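Local coordinates for aminoglycoside Nucleotidyltransferase (2")-Ia (Pseudomonas aeruginosa, PDB 5CFT), which transfers an AMP group from a nucleoside triphosphate to the 2''-hydroxyl of gentamicin, tobramycin, kanamycin and related aminoglycosides, conferring bacterial resistance to them, at residues I53-P58 with L93-A98. Sequence-based numbering, arbitrary orientation.
Sequences IDLTFP and LDCEPA. With MN (manganese (II) ion), chain C; MN (manganese (II) ion), chain B; 51G (gentamicin C1), chain E; APC (diphosphomethylphosphonic acid adenosyl ester), chain D.
Asp54 and Asp94 stand side by side on two neighbouring parallel strands, a worked example of how the nucleotidyltransferase fold builds a two-metal site on one face of its central sheet. The strands run in register and share five backbone hydrogen bonds, from Asp94 N to Ile53 O at one end to Ala98 N to Phe57 O at the other.

Metal coordination dominates the face bearing the aspartates. The carboxylate of Asp54 bridges both manganese ions, OD1 binding the chain C ion at 2.3 Å and OD2 the chain B ion at 2.1 Å. Asp94 keeps CG anti to its own N (chi1 179°), which carries OD2 to within 2.3 Å of the chain C manganese. That ion also binds gentamicin O6 and the alpha-phosphate oxygen O2A of the nucleotide analogue, a geometry consistent with bringing acceptor and phosphate together. Shared metal binding explains why Asp54 OD1 and Asp94 OD2 lie only 3.1 Å apart; Asp52 completes the cluster, and Tyr82 holds Asp94 OD1.

Antibiotic recognition continues two residues on, where the extended Glu96 accepts hydrogen bonds from two gentamicin amines, N2 to OE1 (2.7 Å) and N4 to OE2.

The opposite face is apolar. Leu93 CD2 lies against Ile53 CB, with helices 11-26 and 62-71 packed over this side. Phe57 CG sits between its backbone N and carbonyl carbon (chi1 65°), which lays the ring alongside Pro97. There Pro97 CA makes a CH-pi contact over one face, 3.9 Å from the ring centroid of Phe57 and 15° off its normal.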
loop_
_atom_site.group_PDB
_atom_site.type_symbol
_atom_site.label_atom_id
_atom_site.label_comp_id
_atom_site.label_asym_id
_atom_site.label_seq_id
_atom_site.Cartn_x
_atom_site.Cartn_y
_atom_site.Cartn_z
ATOM N N ILE A 53 6.750 -5.358 1.167
ATOM C CA ILE A 53 5.389 -5.226 1.621
ATOM C C ILE A 53 5.178 -3.761 1.953
ATOM O O ILE A 53 5.880 -3.234 2.826
ATOM C CB ILE A 53 5.164 -6.077 2.836
ATOM C CG1 ILE A 53 5.336 -7.590 2.538
ATOM C CG2 ILE A 53 3.762 -5.901 3.374
ATOM C CD1 ILE A 53 5.559 -8.455 3.803
ATOM N N ASP A 54 4.307 -3.084 1.231
ATOM C CA ASP A 54 3.932 -1.702 1.465
ATOM C C ASP A 54 2.759 -1.653 2.421
ATOM O O ASP A 54 1.750 -2.324 2.209
ATOM C CB ASP A 54 3.591 -1.036 0.137
ATOM C CG ASP A 54 4.722 -1.082 -0.852
ATOM O OD1 ASP A 54 5.740 -0.359 -0.657
ATOM O OD2 ASP A 54 4.642 -1.850 -1.853
ATOM N N LEU A 55 2.877 -0.838 3.466
ATOM C CA LEU A 55 1.869 -0.723 4.508
ATOM C C LEU A 55 1.554 0.745 4.744
ATOM O O LEU A 55 2.472 1.599 4.805
ATOM C CB LEU A 55 2.366 -1.319 5.812
ATOM C CG LEU A 55 2.605 -2.811 5.833
ATOM C CD1 LEU A 55 3.193 -3.186 7.199
ATOM C CD2 LEU A 55 1.331 -3.566 5.548
ATOM N N THR A 56 0.278 1.062 4.946
ATOM C CA THR A 56 -0.182 2.363 5.409
ATOM C C THR A 56 -0.705 2.182 6.833
ATOM O O THR A 56 -1.444 1.238 7.109
ATOM C CB THR A 56 -1.292 2.972 4.528
ATOM O OG1 THR A 56 -0.807 3.113 3.185
ATOM C CG2 THR A 56 -1.703 4.310 5.021
ATOM N N PHE A 57 -0.311 3.045 7.752
ATOM C CA PHE A 57 -0.654 2.924 9.187
ATOM C C PHE A 57 -1.164 4.261 9.711
ATOM O O PHE A 57 -0.787 5.321 9.231
ATOM C CB PHE A 57 0.563 2.463 9.989
ATOM C CG PHE A 57 1.689 3.467 10.000
ATOM C CD1 PHE A 57 1.799 4.440 10.976
ATOM C CD2 PHE A 57 2.643 3.468 9.009
ATOM C CE1 PHE A 57 2.809 5.354 10.938
ATOM C CE2 PHE A 57 3.651 4.351 9.007
ATOM C CZ PHE A 57 3.731 5.334 9.947
ATOM N N PRO A 58 -1.988 4.248 10.752
ATOM C CA PRO A 58 -2.394 5.507 11.415
ATOM C C PRO A 58 -1.168 6.250 11.940
ATOM O O PRO A 58 -0.479 5.688 12.826
ATOM C CB PRO A 58 -3.315 5.011 12.540
ATOM C CG PRO A 58 -3.899 3.760 11.995
ATOM C CD PRO A 58 -2.768 3.090 11.260
ATOM N N LEU A 93 9.532 -3.972 4.904
ATOM C CA LEU A 93 8.257 -3.326 5.058
ATOM C C LEU A 93 8.445 -1.856 4.772
ATOM O O LEU A 93 9.245 -1.209 5.453
ATOM C CB LEU A 93 7.690 -3.470 6.456
ATOM C CG LEU A 93 7.494 -4.839 7.005
ATOM C CD1 LEU A 93 6.852 -4.683 8.423
ATOM C CD2 LEU A 93 6.719 -5.769 6.150
ATOM N N ASP A 94 7.679 -1.314 3.840
ATOM C CA ASP A 94 7.793 0.074 3.415
ATOM C C ASP A 94 6.560 0.782 3.923
ATOM O O ASP A 94 5.454 0.540 3.403
ATOM C CB ASP A 94 7.917 0.096 1.897
ATOM C CG ASP A 94 8.012 1.445 1.311
ATOM O OD1 ASP A 94 8.023 2.457 2.016
ATOM O OD2 ASP A 94 8.163 1.505 0.069
ATOM N N CYS A 95 6.713 1.560 4.970
ATOM C CA CYS A 95 5.565 2.020 5.797
ATOM C C CYS A 95 5.321 3.512 5.700
ATOM O O CYS A 95 6.233 4.321 5.917
ATOM C CB CYS A 95 5.817 1.642 7.284
ATOM S SG CYS A 95 6.102 -0.103 7.532
ATOM N N GLU A 96 4.093 3.910 5.382
ATOM C CA GLU A 96 3.739 5.299 5.253
ATOM C C GLU A 96 2.545 5.619 6.153
ATOM O O GLU A 96 1.581 4.834 6.226
ATOM C CB GLU A 96 3.395 5.601 3.780
ATOM C CG GLU A 96 3.032 6.980 3.560
ATOM C CD GLU A 96 2.829 7.354 2.111
ATOM O OE1 GLU A 96 2.161 6.633 1.410
ATOM O OE2 GLU A 96 3.313 8.450 1.717
ATOM N N PRO A 97 2.534 6.794 6.772
ATOM C CA PRO A 97 1.402 7.181 7.603
ATOM C C PRO A 97 0.212 7.636 6.774
ATOM O O PRO A 97 0.345 8.213 5.676
ATOM C CB PRO A 97 1.956 8.330 8.422
ATOM C CG PRO A 97 2.973 8.953 7.470
ATOM C CD PRO A 97 3.642 7.744 6.896
ATOM N N ALA A 98 -0.978 7.387 7.332
ATOM C CA ALA A 98 -2.221 8.080 6.953
ATOM C C ALA A 98 -2.743 8.796 8.194
ATOM O O ALA A 98 -2.436 8.418 9.341
ATOM C CB ALA A 98 -3.242 7.114 6.441
HETATM MN MN MN C . 7.834 -0.170 -1.497
HETATM MN MN MN B . 6.142 -2.771 -2.978
HETATM O O6 51G E . 8.863 1.535 -2.720
HETATM C C14 51G E . 9.512 2.742 -3.127
HETATM C C15 51G E . 10.526 3.183 -2.074
HETATM N N 51G E . 11.547 2.160 -1.841
HETATM C C19 51G E . 11.756 1.874 -0.421
HETATM C C16 51G E . 11.216 4.458 -2.545
HETATM C C18 51G E . 12.158 5.007 -1.481
HETATM O O5 51G E . 12.006 4.065 -3.680
HETATM C C17 51G E . 10.168 5.507 -2.912
HETATM O O4 51G E . 9.175 5.004 -3.803
HETATM C C13 51G E . 8.486 3.844 -3.369
HETATM O O3 51G E . 7.827 4.173 -2.177
HETATM C C11 51G E . 6.499 4.741 -2.236
HETATM C C10 51G E . 5.779 4.372 -0.935
HETATM N N1 51G E . 5.706 2.917 -0.689
HETATM C C9 51G E . 4.379 4.992 -0.928
HETATM C C8 51G E . 4.443 6.517 -1.064
HETATM N N2 51G E . 3.073 7.082 -1.046
HETATM C C12 51G E . 6.586 6.258 -2.365
HETATM O O2 51G E . 7.146 6.623 -3.635
HETATM C C7 51G E . 5.216 6.916 -2.302
HETATM O O1 51G E . 5.436 8.337 -2.209
HETATM C C6 51G E . 4.616 9.189 -2.981
HETATM C C5 51G E . 5.485 10.143 -3.810
HETATM N N3 51G E . 6.475 9.404 -4.594
HETATM C C4 51G E . 6.202 11.061 -2.832
HETATM C C3 51G E . 5.153 11.793 -2.021
HETATM O O 51G E . 3.668 9.883 -2.199
HETATM C C2 51G E . 4.260 10.826 -1.271
HETATM C C1 51G E . 3.116 11.473 -0.541
HETATM C C 51G E . 2.294 12.338 -1.477
HETATM N N4 51G E . 2.257 10.474 0.108
HETATM C C20 51G E . 1.332 11.057 1.059
HETATM P PG APC D . 6.626 -4.925 -5.470
HETATM O O1G APC D . 7.655 -5.789 -6.277
HETATM O O2G APC D . 7.316 -4.152 -4.367
HETATM O O3G APC D . 5.440 -5.627 -5.077
HETATM P PB APC D . 5.594 -2.396 -6.175
HETATM O O1B APC D . 4.604 -1.929 -7.274
HETATM O O2B APC D . 4.988 -2.428 -4.792
HETATM O O3B APC D . 6.050 -3.841 -6.521
HETATM P PA APC D . 7.532 -0.373 -4.960
HETATM O O1A APC D . 8.933 0.172 -5.048
HETATM O O2A APC D . 7.239 -1.011 -3.597
HETATM C C3A APC D . 7.128 -1.504 -6.255
HETATM O "O5'" APC D . 6.648 0.925 -5.048
HETATM C "C5'" APC D . 5.371 1.129 -4.399
HETATM C "C4'" APC D . 4.663 2.121 -5.282
HETATM O "O4'" APC D . 5.440 3.340 -5.330
HETATM C "C3'" APC D . 4.582 1.624 -6.700
HETATM O "O3'" APC D . 3.354 0.895 -6.780
HETATM C "C2'" APC D . 4.653 2.905 -7.522
HETATM O "O2'" APC D . 3.315 3.399 -7.517
HETATM C "C1'" APC D . 5.569 3.796 -6.671
HETATM N N9 APC D . 6.998 3.861 -7.059
HETATM C C8 APC D . 7.860 2.849 -7.383
HETATM N N7 APC D . 9.119 3.224 -7.505
HETATM C C5 APC D . 9.065 4.587 -7.271
HETATM C C6 APC D . 10.051 5.600 -7.359
HETATM N N6 APC D . 11.341 5.368 -7.630
HETATM N N1 APC D . 9.657 6.878 -7.173
HETATM C C2 APC D . 8.375 7.123 -6.902
HETATM N N3 APC D . 7.367 6.257 -6.787
HETATM C C4 APC D . 7.774 5.001 -6.994
HETATM O O HOH W 1 4.935 -4.689 -2.697
#